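Local structure of RNA-binding protein RMD9, mitochondrial (Saccharomyces cerevisiae S288C, 7A9X) at residues E542-L545 against K546-R550; P553-A557 against T558-Y562; D424-Y427 against T428-H431; Y572-L575 against N576-L579; Q138-H141 against K142-N146. The protein binds a dodecameric motif in the 3'-UTRs of yeast mitochondrial mRNAs and takes part in the processing or stability of these transcripts. All coordinates share one frame; numbering follows the deposited sequence.

All five contacts are local, made along one helix, turn or cap. Contact 1 is the buried one: apolar i/i+4 pairs along helix 540-551, in the C-terminal part of the chain. Contacts 2 and 4 lie in the same region and are partly buried; each touches contact 1, through Phe555 against Leu548 and through Tyr578 and Leu579 against Leu545, and both are short turns whose polar side chains (Gln560; Glu577 and Tyr578) bond to residues outside the turn. Contact 3, also partly buried, ends a helix in the region assigned to PPR7 with a Schellman motif. Contact 5 starts a helix at the surface, nearer the centre of the chain, with a serine N-cap and methionine-ring packing.

Contact 1 (E542-L545 against K546-R550); sequences ELYL and KILKR
Tyr544 and Leu548, one helical turn apart, form the tight part of this contact in helix 540-551. Leu548 CG stands over one face of the Tyr544 ring, 4.3 Å from its centroid and 16° off the ring normal, offset toward the rim: a CH-pi contact. Its methyl CD1 presses on the phenol end of the same ring, with CD1 3.5 Å from Tyr544 CZ. The ring leans along the helix toward Leu548 because Tyr544 CG lies anti to the backbone N (chi1 167°), beside its own carbonyl carbon. Tyr544 OH, still beside Leu548 CD1, is hydrogen-bonded to the carbonyl of Tyr564. Leu543 and Ile547 make a second, less intimate apolar pair, in which Leu543 CG lies 3.9 Å from Ile547 CD1. Leu545 and Leu548 are looser still, with Leu545 CD2 4.4 Å from Leu548 CD1.

Regular i/i+4 backbone bonds run beneath these side chains, from Ile547 N to Leu543 O (3.0 Å) and from Leu548 N to Tyr544 O (3.1 Å). The solvent side is different in kind. Glu542 is exposed, and the ends of Lys546 and Lys549 lead away from the opposing residues, leaving mainly backbone and CB contacts there; Lys549 NZ makes a weak hydrogen bond to Leu585 O. Leu458 and Trp461 of helix 454-470 and Leu481 and Leu484 of helix 478-486 pack against the apolar side. The whole is an amphipathic alpha-helix, its apolar side built from i/i+4 pairs and turned into the helical stack of this PPR protein.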
# COMPACT_ATOMS: atom_id res chain seq x y z
N GLU A 542 2.90 9.23 35.20
CA GLU A 542 1.73 9.38 36.06
C GLU A 542 0.56 10.01 35.31
O GLU A 542 -0.58 9.58 35.46
CB GLU A 542 2.09 10.20 37.30
CG GLU A 542 3.18 9.57 38.15
CD GLU A 542 3.35 10.27 39.48
OE1 GLU A 542 3.55 9.57 40.50
OE2 GLU A 542 3.28 11.51 39.51
N LEU A 543 0.84 11.03 34.50
CA LEU A 543 -0.21 11.61 33.67
C LEU A 543 -0.74 10.60 32.67
O LEU A 543 -1.95 10.56 32.39
CB LEU A 543 0.33 12.85 32.94
CG LEU A 543 -0.67 13.56 32.03
CD1 LEU A 543 -1.81 14.15 32.84
CD2 LEU A 543 0.02 14.63 31.20
N TYR A 544 0.14 9.76 32.12
CA TYR A 544 -0.27 8.74 31.16
C TYR A 544 -1.23 7.74 31.80
O TYR A 544 -2.26 7.40 31.21
CB TYR A 544 0.98 8.04 30.62
CG TYR A 544 0.71 6.76 29.85
CD1 TYR A 544 0.26 6.79 28.54
CD2 TYR A 544 0.94 5.53 30.44
CE1 TYR A 544 0.03 5.63 27.84
CE2 TYR A 544 0.71 4.36 29.75
CZ TYR A 544 0.26 4.41 28.45
OH TYR A 544 0.04 3.25 27.75
N LEU A 545 -0.90 7.26 33.00
CA LEU A 545 -1.78 6.31 33.67
C LEU A 545 -3.06 6.97 34.16
O LEU A 545 -4.09 6.29 34.30
CB LEU A 545 -1.04 5.66 34.84
CG LEU A 545 0.11 4.73 34.47
CD1 LEU A 545 0.87 4.31 35.71
CD2 LEU A 545 -0.42 3.51 33.73
N LYS A 546 -3.03 8.28 34.41
CA LYS A 546 -4.24 8.97 34.84
C LYS A 546 -5.23 9.10 33.69
O LYS A 546 -6.44 8.91 33.87
CB LYS A 546 -3.88 10.35 35.39
CG LYS A 546 -5.08 11.22 35.72
CD LYS A 546 -4.64 12.59 36.18
CE LYS A 546 -3.80 12.50 37.45
NZ LYS A 546 -3.42 13.85 37.93
N ILE A 547 -4.73 9.41 32.49
CA ILE A 547 -5.62 9.56 31.33
C ILE A 547 -6.17 8.21 30.91
O ILE A 547 -7.34 8.10 30.50
CB ILE A 547 -4.87 10.26 30.18
CG1 ILE A 547 -4.35 11.62 30.64
CG2 ILE A 547 -5.79 10.42 28.99
CD1 ILE A 547 -3.50 12.32 29.61
N LEU A 548 -5.36 7.15 30.99
CA LEU A 548 -5.83 5.81 30.66
C LEU A 548 -7.02 5.43 31.53
O LEU A 548 -8.06 4.99 31.02
CB LEU A 548 -4.71 4.80 30.82
CG LEU A 548 -3.64 4.70 29.73
CD1 LEU A 548 -2.72 3.54 30.02
CD2 LEU A 548 -4.28 4.55 28.36
N LYS A 549 -6.88 5.58 32.85
CA LYS A 549 -7.97 5.23 33.75
C LYS A 549 -9.15 6.18 33.61
O LYS A 549 -10.30 5.76 33.78
CB LYS A 549 -7.46 5.21 35.19
CG LYS A 549 -8.29 4.36 36.14
CD LYS A 549 -7.56 4.15 37.45
CE LYS A 549 -8.34 3.22 38.37
NZ LYS A 549 -9.66 3.80 38.76
N ARG A 550 -8.89 7.45 33.29
CA ARG A 550 -9.98 8.41 33.16
C ARG A 550 -10.79 8.17 31.89
O ARG A 550 -12.01 8.33 31.89
CB ARG A 550 -9.43 9.84 33.19
CG ARG A 550 -10.49 10.92 33.02
CD ARG A 550 -11.56 10.84 34.10
NE ARG A 550 -12.51 11.94 34.01
CZ ARG A 550 -12.43 13.07 34.70
NH1 ARG A 550 -13.34 14.02 34.56
NH2 ARG A 550 -11.42 13.25 35.55

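Contact 2 (P553-A557 against T558-Y562); sequences PYFRA and TKQVY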
# COMPACT_ATOMS: atom_id res chain seq x y z
N PRO A 553 -13.61 4.16 29.85
CA PRO A 553 -14.96 3.87 29.34
C PRO A 553 -15.16 4.26 27.88
O PRO A 553 -16.09 3.75 27.24
CB PRO A 553 -15.88 4.69 30.26
CG PRO A 553 -15.00 5.73 30.86
CD PRO A 553 -13.68 5.05 31.03
N TYR A 554 -14.32 5.13 27.32
CA TYR A 554 -14.42 5.52 25.93
C TYR A 554 -13.55 4.67 25.01
O TYR A 554 -13.43 4.99 23.82
CB TYR A 554 -14.05 7.00 25.77
CG TYR A 554 -14.93 7.93 26.59
CD1 TYR A 554 -16.16 8.35 26.10
CD2 TYR A 554 -14.53 8.38 27.84
CE1 TYR A 554 -16.97 9.20 26.84
CE2 TYR A 554 -15.33 9.23 28.58
CZ TYR A 554 -16.55 9.64 28.08
OH TYR A 554 -17.34 10.48 28.81
N PHE A 555 -12.96 3.60 25.53
CA PHE A 555 -12.06 2.78 24.74
C PHE A 555 -12.83 1.95 23.72
O PHE A 555 -14.01 1.63 23.91
CB PHE A 555 -11.25 1.84 25.64
CG PHE A 555 -10.11 2.51 26.36
CD1 PHE A 555 -9.82 3.85 26.16
CD2 PHE A 555 -9.31 1.79 27.24
CE1 PHE A 555 -8.77 4.46 26.82
CE2 PHE A 555 -8.26 2.39 27.90
CZ PHE A 555 -7.98 3.72 27.70
N ARG A 556 -12.15 1.60 22.62
CA ARG A 556 -12.74 0.67 21.66
C ARG A 556 -13.00 -0.67 22.32
O ARG A 556 -14.01 -1.33 22.04
CB ARG A 556 -11.83 0.51 20.45
CG ARG A 556 -12.56 0.38 19.12
CD ARG A 556 -12.93 1.74 18.56
NE ARG A 556 -13.53 1.65 17.23
CZ ARG A 556 -13.82 2.70 16.47
NH1 ARG A 556 -14.37 2.52 15.28
NH2 ARG A 556 -13.57 3.93 16.91
N ALA A 557 -12.10 -1.09 23.21
CA ALA A 557 -12.24 -2.33 23.96
C ALA A 557 -11.46 -2.18 25.26
O ALA A 557 -10.42 -1.52 25.30
CB ALA A 557 -11.73 -3.54 23.17
N THR A 558 -11.97 -2.80 26.33
CA THR A 558 -11.28 -2.70 27.61
C THR A 558 -9.99 -3.51 27.64
O THR A 558 -9.20 -3.34 28.58
CB THR A 558 -12.21 -3.14 28.75
OG1 THR A 558 -12.33 -4.56 28.76
CG2 THR A 558 -13.58 -2.51 28.59
N LYS A 559 -9.76 -4.38 26.65
CA LYS A 559 -8.48 -5.06 26.53
C LYS A 559 -7.35 -4.11 26.16
O LYS A 559 -6.18 -4.48 26.28
CB LYS A 559 -8.58 -6.18 25.49
CG LYS A 559 -7.51 -7.26 25.63
CD LYS A 559 -7.72 -8.39 24.62
CE LYS A 559 -6.69 -9.49 24.82
NZ LYS A 559 -6.88 -10.61 23.86
N GLN A 560 -7.68 -2.89 25.71
CA GLN A 560 -6.66 -1.88 25.50
C GLN A 560 -5.99 -1.47 26.80
O GLN A 560 -4.86 -0.96 26.78
CB GLN A 560 -7.26 -0.66 24.80
CG GLN A 560 -7.79 -0.94 23.41
CD GLN A 560 -8.46 0.27 22.78
OE1 GLN A 560 -8.96 1.15 23.49
NE2 GLN A 560 -8.47 0.33 21.46
N VAL A 561 -6.67 -1.67 27.94
CA VAL A 561 -6.06 -1.36 29.23
C VAL A 561 -4.85 -2.25 29.47
O VAL A 561 -3.78 -1.78 29.87
CB VAL A 561 -7.10 -1.49 30.36
CG1 VAL A 561 -6.44 -1.30 31.71
CG2 VAL A 561 -8.23 -0.49 30.17
N TYR A 562 -5.00 -3.56 29.24
CA TYR A 562 -3.86 -4.46 29.38
C TYR A 562 -2.79 -4.15 28.34
O TYR A 562 -1.59 -4.24 28.63
CB TYR A 562 -4.33 -5.92 29.26
CG TYR A 562 -3.20 -6.93 29.33
CD1 TYR A 562 -2.54 -7.35 28.17
CD2 TYR A 562 -2.81 -7.48 30.54
CE1 TYR A 562 -1.52 -8.27 28.23
CE2 TYR A 562 -1.79 -8.42 30.60
CZ TYR A 562 -1.15 -8.80 29.44
OH TYR A 562 -0.13 -9.73 29.50
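Polar contacts between Gln560 and the chain at Phe555-Ala557 close this turn ahead of helix 559-563. Gln560 N donates to Ala557 O at 3.1 Å. The Gln560 side chain folds back over the same turn: its CG is anti to the carbonyl carbon (chi1 -63°) and the chain beyond is extended, which carries OE1 to Arg556 N for a weak hydrogen bond of 3.3 Å. The other end of the amide, NE2, rests 3.5 Å from Arg556 CB and bonds weakly to the carbonyl of Ile476.

The amide also makes van der Waals contact with Phe555. Gln560 OE1 sits 3.2 Å from Phe555 CB and obliquely to the aromatic ring, with the ring and amide planes 66° apart.

The apolar part is a single pair: Val561 CG2 meets the edge of the Phe555 ring, near its plane, 3.7 Å from Phe555 CE2.

Phe555 and Gln560 both also pack on Leu481 of helix 478-486, and Tyr554 and Arg556 share backbone hydrogen bonds with Ile476. The turn thus links the end of helix 540-551 to helix 559-563 while lying along the chain that leads into helix 478-486.

Contact 3 (D424-Y427 against T428-H431); sequences DKNY and TLYH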
# COMPACT_ATOMS: atom_id res chain seq x y z
N ASP A 424 2.31 22.90 13.00
CA ASP A 424 0.99 23.14 13.56
C ASP A 424 0.42 24.46 13.07
O ASP A 424 -0.77 24.55 12.74
CB ASP A 424 1.07 23.12 15.09
CG ASP A 424 -0.28 22.88 15.74
OD1 ASP A 424 -1.29 22.79 15.02
OD2 ASP A 424 -0.32 22.78 16.99
N LYS A 425 1.26 25.49 12.99
CA LYS A 425 0.82 26.79 12.49
C LYS A 425 0.46 26.72 11.01
O LYS A 425 -0.47 27.40 10.57
CB LYS A 425 1.92 27.82 12.74
CG LYS A 425 1.76 29.13 11.99
CD LYS A 425 2.98 30.01 12.22
CE LYS A 425 2.96 31.26 11.34
NZ LYS A 425 4.22 32.04 11.48
N ASN A 426 1.18 25.91 10.23
CA ASN A 426 0.95 25.87 8.79
C ASN A 426 -0.35 25.16 8.41
O ASN A 426 -0.86 25.38 7.31
CB ASN A 426 2.13 25.20 8.08
CG ASN A 426 3.34 26.11 8.01
OD1 ASN A 426 3.51 27.02 8.83
ND2 ASN A 426 4.19 25.89 7.01
N TYR A 427 -0.89 24.32 9.30
CA TYR A 427 -2.20 23.72 9.03
C TYR A 427 -3.26 24.80 8.87
O TYR A 427 -4.10 24.73 7.96
CB TYR A 427 -2.59 22.77 10.17
CG TYR A 427 -1.83 21.47 10.19
CD1 TYR A 427 -1.96 20.55 9.16
CD2 TYR A 427 -1.00 21.14 11.26
CE1 TYR A 427 -1.27 19.35 9.18
CE2 TYR A 427 -0.31 19.95 11.29
CZ TYR A 427 -0.44 19.05 10.25
OH TYR A 427 0.25 17.86 10.29
N THR A 428 -3.25 25.81 9.74
CA THR A 428 -4.22 26.89 9.66
C THR A 428 -3.84 27.91 8.59
O THR A 428 -4.73 28.48 7.94
CB THR A 428 -4.34 27.58 11.02
OG1 THR A 428 -4.52 26.60 12.04
CG2 THR A 428 -5.53 28.53 11.04
N LEU A 429 -2.54 28.14 8.38
CA LEU A 429 -2.11 29.14 7.41
C LEU A 429 -2.54 28.77 6.00
O LEU A 429 -3.06 29.61 5.25
CB LEU A 429 -0.59 29.32 7.48
CG LEU A 429 -0.08 30.60 8.15
CD1 LEU A 429 -0.56 30.67 9.60
CD2 LEU A 429 1.43 30.67 8.07
N TYR A 430 -2.33 27.52 5.61
CA TYR A 430 -2.68 27.05 4.28
C TYR A 430 -4.10 26.49 4.21
O TYR A 430 -4.48 25.93 3.17
CB TYR A 430 -1.67 26.00 3.80
CG TYR A 430 -0.29 26.59 3.57
CD1 TYR A 430 0.05 27.12 2.34
CD2 TYR A 430 0.65 26.61 4.59
CE1 TYR A 430 1.31 27.66 2.12
CE2 TYR A 430 1.91 27.15 4.38
CZ TYR A 430 2.23 27.67 3.14
OH TYR A 430 3.48 28.21 2.93
N HIS A 431 -4.89 26.64 5.27
CA HIS A 431 -6.29 26.23 5.32
C HIS A 431 -6.45 24.77 4.88
O HIS A 431 -7.09 24.46 3.88
CB HIS A 431 -7.15 27.17 4.47
CG HIS A 431 -7.00 28.61 4.82
ND1 HIS A 431 -6.26 29.49 4.06
CD2 HIS A 431 -7.49 29.34 5.86
CE1 HIS A 431 -6.30 30.69 4.61
NE2 HIS A 431 -7.04 30.62 5.70
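Lys425 and Leu429 cross at a slant on the exposed side of helix 417-429, their aliphatic parts in contact. The lysine chain is extended, and two of its methylenes meet the leucine methyls: Lys425 CG is 3.7 Å from Leu429 CD1, and Lys425 CE is 3.7 Å from Leu429 CD2. Beneath them Leu429 N donates to Lys425 O at 3.1 Å.

Asn426 and Tyr430 instead lie side by side and point the same way, with amide and ring planes 56° apart. Tyr430 CG is anti to its carbonyl carbon (chi1 -67°), which swings the ring back beside the preceding turn. One ring edge then meets the carbonyl of Asn426, with Tyr430 CD2 3.3 Å from Asn426 O and the oxygen in the plane of the ring. The same oxygen accepts Tyr430 N in a nearly straight bond of 3.1 Å (170° at the hydrogen), so the oxygen that takes the backbone bond also lies against the ring edge.

The helix ends at Leu429, and Tyr430 is the first residue to leave helical geometry. His431, with positive phi, is the C-prime residue of a Schellman motif, in which the Ile432 amide turns back to Tyr427 O and His431 N bonds weakly to Thr428 O at 3.2 Å. The His431 ring is turned so that one face lies against Thr428 O.

Helix 417-429 lies in the region assigned to PPR7, and His431 falls just after it. Asn426 and Tyr430 face Ile390 of helix 379-396, Tyr427 OH bonds to Asn405 of helix 401-410, and Asp424 forms a salt bridge with Arg460 of helix 454-470 while packing on Leu442 of helix 436-445.

Contact 4 (Y572-L575 against N576-L579); sequences YPIL and NEYL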
# COMPACT_ATOMS: atom_id res chain seq x y z
N TYR A 572 8.55 -1.58 27.56
CA TYR A 572 9.08 -0.41 28.25
C TYR A 572 9.02 -0.70 29.75
O TYR A 572 8.02 -0.39 30.41
CB TYR A 572 8.30 0.85 27.88
CG TYR A 572 8.37 1.17 26.40
CD1 TYR A 572 9.40 1.94 25.89
CD2 TYR A 572 7.40 0.70 25.52
CE1 TYR A 572 9.47 2.24 24.54
CE2 TYR A 572 7.46 0.98 24.17
CZ TYR A 572 8.50 1.75 23.68
OH TYR A 572 8.56 2.04 22.34
N PRO A 573 10.07 -1.30 30.31
CA PRO A 573 10.00 -1.78 31.70
C PRO A 573 9.87 -0.68 32.74
O PRO A 573 9.57 -1.00 33.90
CB PRO A 573 11.33 -2.54 31.87
CG PRO A 573 11.78 -2.85 30.48
CD PRO A 573 11.33 -1.69 29.65
N ILE A 574 10.07 0.59 32.38
CA ILE A 574 9.89 1.66 33.36
C ILE A 574 8.43 1.77 33.78
O ILE A 574 8.13 2.40 34.80
CB ILE A 574 10.41 3.00 32.79
CG1 ILE A 574 10.57 4.03 33.91
CG2 ILE A 574 9.48 3.52 31.70
CD1 ILE A 574 11.08 5.38 33.44
N LEU A 575 7.51 1.16 33.04
CA LEU A 575 6.11 1.14 33.44
C LEU A 575 5.86 0.18 34.60
O LEU A 575 4.87 0.35 35.32
CB LEU A 575 5.24 0.77 32.24
CG LEU A 575 3.82 1.34 32.19
CD1 LEU A 575 3.85 2.85 32.32
CD2 LEU A 575 3.14 0.93 30.90
N ASN A 576 6.74 -0.81 34.80
CA ASN A 576 6.53 -1.78 35.86
C ASN A 576 6.63 -1.15 37.24
O ASN A 576 5.97 -1.61 38.18
CB ASN A 576 7.54 -2.92 35.74
CG ASN A 576 7.15 -3.94 34.69
OD1 ASN A 576 5.98 -4.31 34.56
ND2 ASN A 576 8.13 -4.40 33.91
N GLU A 577 7.44 -0.10 37.40
CA GLU A 577 7.58 0.53 38.71
C GLU A 577 6.45 1.49 39.04
O GLU A 577 6.41 2.00 40.16
CB GLU A 577 8.93 1.25 38.80
CG GLU A 577 9.17 2.27 37.71
CD GLU A 577 10.61 2.75 37.67
OE1 GLU A 577 10.93 3.75 38.35
OE2 GLU A 577 11.43 2.13 36.97
N TYR A 578 5.54 1.74 38.10
CA TYR A 578 4.38 2.60 38.33
C TYR A 578 3.08 1.82 38.42
O TYR A 578 2.03 2.42 38.66
CB TYR A 578 4.27 3.64 37.22
CG TYR A 578 5.30 4.74 37.26
CD1 TYR A 578 6.57 4.55 36.73
CD2 TYR A 578 5.00 5.99 37.80
CE1 TYR A 578 7.52 5.56 36.75
CE2 TYR A 578 5.94 7.00 37.83
CZ TYR A 578 7.20 6.78 37.30
OH TYR A 578 8.13 7.79 37.33
N LEU A 579 3.12 0.49 38.24
CA LEU A 579 1.93 -0.30 37.95
C LEU A 579 1.40 -1.10 39.13
O LEU A 579 0.29 -1.63 39.04
CB LEU A 579 2.21 -1.26 36.79
CG LEU A 579 1.63 -0.86 35.43
CD1 LEU A 579 1.67 0.66 35.23
CD2 LEU A 579 2.35 -1.59 34.30
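A 3-10 turn at residues 573-575, just after helix 566-571, opens this contact, and its i/i+3 bonding carries on into the residues that follow. Asn576 N donates to Pro573 O at 3.0 Å and Tyr578 N to Leu575 O at 3.2 Å.

Leu579 wraps over the second of these carbonyls. Its CD1 lies 3.2 Å from Leu575 O and 3.8 Å from Leu575 CG, the two leucine side chains crossing at a slant. Ile574 O is closely flanked too: the Tyr578 ring brings its edge to it, the oxygen lying in the ring plane 3.3 Å from Tyr578 CD1. Glu577 CG reaches the same oxygen at 3.1 Å because it sits between its own backbone N and carbonyl carbon (chi1 55°). From there the extended glutamate crosses Ile574 at an angle, with Glu577 OE2 3.7 Å from Ile574 CG1.

The polar ends continue outward, Glu577 OE1 to a salt bridge with Arg496 and Tyr578 OH to a hydrogen bond with Asp539. The turn thereby sits among three helices: Ile574 packs on Arg496 of helix 489-502, Leu575 on Cys568 and Ala569 of helix 566-571, and Tyr578 on Ile541 and Leu545 of helix 540-551, while Tyr572 at its start packs on a uracil base of the bound RNA.

Contact 5 (Q138-H141 against K142-N146); sequences QSFH and KEMMN
Ser139 OG accepts Lys142 N at 3.1 Å and so N-caps helix 140-147. The hydroxyl reaches forward because it stands between its backbone N and carbonyl carbon (chi1 73°). Gln138 adds a side-chain bond across the same end: its NE2 donates to Glu143 OE2 at 3.2 Å, with the carboxylate oxygen in the amide plane but approached from 71° above the carboxylate plane, the two flat groups almost perpendicular. A water also donates to Glu143 OE2 and weakly accepts Ser139 N, linking the glutamate to the backbone of the N-cap residue itself.

One turn on, two methionines meet two rings. Met144 CB lies over one face of Phe140, 4.2 Å from the ring centroid, a CH-pi contact; the chain then bends to put Met144 CE 3.7 Å from Phe140 CE1. Met145 approaches His141 obliquely, its CE 3.3 Å from His141 CE1 and its sulfur 5.5 Å from the ring centroid. Backbone bonds such as Met144 N to Phe140 O, 2.9 Å, hold these i/i+4 pairs in step.

Beyond them, Trp84 of helix 78-97 stacks edge-to-face with Phe140, and helix 105-128 lies alongside, with His141 on Leu126, Met144 on Thr122, and Met145 on Leu119 and Thr122.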
# COMPACT_ATOMS: atom_id res chain seq x y z
N GLN A 138 -13.11 -2.15 12.39
CA GLN A 138 -13.68 -2.79 11.21
C GLN A 138 -13.51 -1.89 9.99
O GLN A 138 -13.68 -0.67 10.07
CB GLN A 138 -15.17 -3.09 11.43
CG GLN A 138 -15.80 -4.04 10.41
CD GLN A 138 -16.16 -3.36 9.09
OE1 GLN A 138 -16.40 -2.16 9.04
NE2 GLN A 138 -16.19 -4.15 8.02
N SER A 139 -13.19 -2.51 8.85
CA SER A 139 -13.01 -1.75 7.63
C SER A 139 -13.44 -2.59 6.44
O SER A 139 -13.18 -3.80 6.39
CB SER A 139 -11.55 -1.31 7.45
OG SER A 139 -10.73 -2.41 7.11
N PHE A 140 -14.11 -1.94 5.48
CA PHE A 140 -14.46 -2.61 4.23
C PHE A 140 -13.22 -3.17 3.54
O PHE A 140 -13.25 -4.28 3.01
CB PHE A 140 -15.19 -1.62 3.31
CG PHE A 140 -15.34 -2.10 1.89
CD1 PHE A 140 -16.39 -2.92 1.53
CD2 PHE A 140 -14.43 -1.70 0.92
CE1 PHE A 140 -16.53 -3.36 0.23
CE2 PHE A 140 -14.57 -2.14 -0.39
CZ PHE A 140 -15.62 -2.96 -0.73
N HIS A 141 -12.11 -2.42 3.57
CA HIS A 141 -10.90 -2.83 2.87
C HIS A 141 -10.38 -4.17 3.37
O HIS A 141 -10.04 -5.05 2.58
CB HIS A 141 -9.83 -1.74 3.02
CG HIS A 141 -8.43 -2.21 2.72
ND1 HIS A 141 -7.89 -2.16 1.46
CD2 HIS A 141 -7.47 -2.71 3.53
CE1 HIS A 141 -6.65 -2.61 1.50
NE2 HIS A 141 -6.37 -2.96 2.74
N LYS A 142 -10.33 -4.34 4.69
CA LYS A 142 -9.74 -5.55 5.26
C LYS A 142 -10.61 -6.77 4.99
O LYS A 142 -10.12 -7.82 4.55
CB LYS A 142 -9.50 -5.36 6.75
CG LYS A 142 -8.80 -6.52 7.43
CD LYS A 142 -8.56 -6.22 8.89
CE LYS A 142 -7.74 -7.33 9.54
NZ LYS A 142 -7.43 -7.03 10.96
N GLU A 143 -11.92 -6.66 5.25
CA GLU A 143 -12.79 -7.82 5.09
C GLU A 143 -12.96 -8.19 3.62
O GLU A 143 -12.96 -9.38 3.28
CB GLU A 143 -14.16 -7.56 5.73
CG GLU A 143 -14.14 -7.59 7.24
CD GLU A 143 -15.52 -7.74 7.85
OE1 GLU A 143 -16.36 -8.45 7.26
OE2 GLU A 143 -15.76 -7.16 8.93
N MET A 144 -13.11 -7.20 2.74
CA MET A 144 -13.26 -7.52 1.32
C MET A 144 -12.00 -8.17 0.77
O MET A 144 -12.08 -9.08 -0.07
CB MET A 144 -13.61 -6.27 0.52
CG MET A 144 -13.80 -6.55 -0.96
SD MET A 144 -15.05 -7.82 -1.24
CE MET A 144 -16.51 -6.95 -0.70
N MET A 145 -10.83 -7.72 1.23
CA MET A 145 -9.59 -8.33 0.78
C MET A 145 -9.50 -9.79 1.22
O MET A 145 -9.11 -10.66 0.43
CB MET A 145 -8.39 -7.54 1.31
CG MET A 145 -7.19 -7.57 0.39
SD MET A 145 -7.49 -6.70 -1.16
CE MET A 145 -6.89 -5.07 -0.76
N ASN A 146 -9.88 -10.07 2.47
CA ASN A 146 -9.86 -11.45 2.95
C ASN A 146 -10.86 -12.32 2.19
O ASN A 146 -10.58 -13.49 1.91
CB ASN A 146 -10.14 -11.49 4.45
CG ASN A 146 -9.02 -10.88 5.27
OD1 ASN A 146 -7.86 -10.86 4.85
ND2 ASN A 146 -9.36 -10.39 6.46
O HOH W 1 -12.93 -5.78 9.64